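PDB 3QME: odorant binding protein (AGAP010409-PA) from Anopheles gambiae, which binds small odorant molecules, here cyclohexanone, and as a secreted member of the PBP/GOBP family probably carries them through aqueous fluid. Local coordinates for the cyclohexanone site. Sequence-based numbering; all coordinates share one arbitrary frame.

The cyclohexanone site. Residues 42, 46, 51-52, 58, 63, 100, 104, 107. With CYH (cyclohexanone), chain B.
Cyclohexanone lies buried in the odorant pocket of a helical PBP/GOBP fold, with nearly all of its surface hidden by protein. Phe104, on helix 96-105, and Tyr52, from the short strand 52-53, close on it from opposite sides. Phe104 CB presses on CYH C2 at 3.3 Å. With CG anti to the backbone N (chi1 174°), the ring turns an edge rather than a face to the ligand, CD2 meeting CYH C4, which lies in the ring plane. Tyr52 also carries CG anti to N (chi1 175°) and meets the ketone end with the root of its side chain, CB lying 3.5 Å from CYH O1; its hydroxyl points away past the ligand. Val42 CG1 and Ala100 CB also flank this end. Val58 CG2 sits at the edge of the tyrosine ring and touches CYH C3. Between them Gly46, whose bare CA comes within 3.4 Å of CYH C6, and Leu51, with CB against CYH C5, line one wall. At the end away from the ketone, Leu107 CD1 and Asn63 OD1 both approach CYH C4. The Asn63 amide is held by ND2 donating to Leu51 O (3.1 Å), on a carbonyl lone pair and close to the amide plane, which turns OD1 towards the ligand. The ketone oxygen makes no hydrogen bond to the protein, so the grip appears to rest on shape and apolar contact. The site encloses the odorant almost completely in a mostly apolar pocket, which would shield it from water while it is carried.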
loop_
_atom_site.group_PDB
_atom_site.type_symbol
_atom_site.label_atom_id
_atom_site.label_comp_id
_atom_site.label_asym_id
_atom_site.label_seq_id
_atom_site.Cartn_x
_atom_site.Cartn_y
_atom_site.Cartn_z
ATOM N N VAL A 42 2.505 -3.787 5.713
ATOM C CA VAL A 42 2.039 -3.042 4.555
ATOM C C VAL A 42 1.920 -1.560 4.869
ATOM O O VAL A 42 2.350 -0.732 4.083
ATOM C CB VAL A 42 0.709 -3.585 4.054
ATOM C CG1 VAL A 42 0.031 -2.581 3.085
ATOM C CG2 VAL A 42 0.933 -4.961 3.408
ATOM N N GLY A 46 4.180 1.421 3.007
ATOM C CA GLY A 46 3.506 2.560 2.402
ATOM C C GLY A 46 3.962 3.879 3.008
ATOM O O GLY A 46 4.136 4.886 2.309
ATOM N N LEU A 51 4.040 6.280 -0.071
ATOM C CA LEU A 51 2.943 5.884 -0.944
ATOM C C LEU A 51 1.615 6.045 -0.225
ATOM O O LEU A 51 0.549 5.958 -0.833
ATOM C CB LEU A 51 3.086 4.412 -1.331
ATOM C CG LEU A 51 4.327 4.041 -2.122
ATOM C CD1 LEU A 51 4.370 2.526 -2.334
ATOM C CD2 LEU A 51 4.325 4.785 -3.436
ATOM N N TYR A 52 1.683 6.263 1.080
ATOM C CA TYR A 52 0.489 6.199 1.922
ATOM C C TYR A 52 0.726 7.027 3.155
ATOM O O TYR A 52 1.869 7.241 3.552
ATOM C CB TYR A 52 0.150 4.744 2.324
ATOM C CG TYR A 52 -1.023 4.627 3.297
ATOM C CD1 TYR A 52 -2.338 4.606 2.836
ATOM C CD2 TYR A 52 -0.811 4.539 4.673
ATOM C CE1 TYR A 52 -3.416 4.514 3.720
ATOM C CE2 TYR A 52 -1.885 4.436 5.569
ATOM C CZ TYR A 52 -3.177 4.424 5.086
ATOM O OH TYR A 52 -4.227 4.328 5.965
ATOM N N VAL A 58 -3.945 7.392 0.287
ATOM C CA VAL A 58 -3.030 6.928 -0.746
ATOM C C VAL A 58 -2.574 8.050 -1.675
ATOM O O VAL A 58 -3.404 8.751 -2.248
ATOM C CB VAL A 58 -3.703 5.819 -1.600
ATOM C CG1 VAL A 58 -2.832 5.445 -2.801
ATOM C CG2 VAL A 58 -4.026 4.584 -0.736
ATOM N N ASN A 63 2.027 6.280 -6.416
ATOM C CA ASN A 63 1.843 4.859 -6.707
ATOM C C ASN A 63 1.918 4.602 -8.207
ATOM O O ASN A 63 2.497 3.614 -8.658
ATOM C CB ASN A 63 0.540 4.321 -6.093
ATOM C CG ASN A 63 0.693 3.962 -4.621
ATOM O OD1 ASN A 63 1.049 2.832 -4.291
ATOM N ND2 ASN A 63 0.430 4.923 -3.730
ATOM N N ALA A 100 -4.700 0.834 6.518
ATOM C CA ALA A 100 -3.681 0.900 5.467
ATOM C C ALA A 100 -3.765 -0.293 4.527
ATOM O O ALA A 100 -3.634 -0.154 3.314
ATOM C CB ALA A 100 -2.269 0.990 6.085
ATOM N N PHE A 104 -4.572 -0.336 0.537
ATOM C CA PHE A 104 -3.722 -1.073 -0.400
ATOM C C PHE A 104 -4.500 -2.036 -1.299
ATOM O O PHE A 104 -4.126 -2.246 -2.453
ATOM C CB PHE A 104 -2.645 -1.860 0.364
ATOM C CG PHE A 104 -1.815 -2.771 -0.520
ATOM C CD1 PHE A 104 -1.979 -4.155 -0.471
ATOM C CD2 PHE A 104 -0.898 -2.242 -1.418
ATOM C CE1 PHE A 104 -1.240 -4.989 -1.298
ATOM C CE2 PHE A 104 -0.147 -3.071 -2.250
ATOM C CZ PHE A 104 -0.319 -4.448 -2.187
ATOM N N LEU A 107 -5.260 -1.152 -4.836
ATOM C CA LEU A 107 -4.163 -1.102 -5.817
ATOM C C LEU A 107 -3.551 -2.471 -6.141
ATOM O O LEU A 107 -2.631 -2.575 -6.954
ATOM C CB LEU A 107 -3.063 -0.161 -5.311
ATOM C CG LEU A 107 -3.399 1.333 -5.263
ATOM C CD1 LEU A 107 -2.659 1.998 -4.125
ATOM C CD2 LEU A 107 -3.049 1.988 -6.585
HETATM C C1 CYH B . -0.252 1.156 1.443
HETATM O O1 CYH B . -0.214 1.285 2.661
HETATM C C2 CYH B . -1.588 1.242 0.748
HETATM C C3 CYH B . -1.461 1.826 -0.654
HETATM C C4 CYH B . -0.322 1.201 -1.438
HETATM C C5 CYH B . 1.014 1.414 -0.746
HETATM C C6 CYH B . 1.034 0.901 0.687
#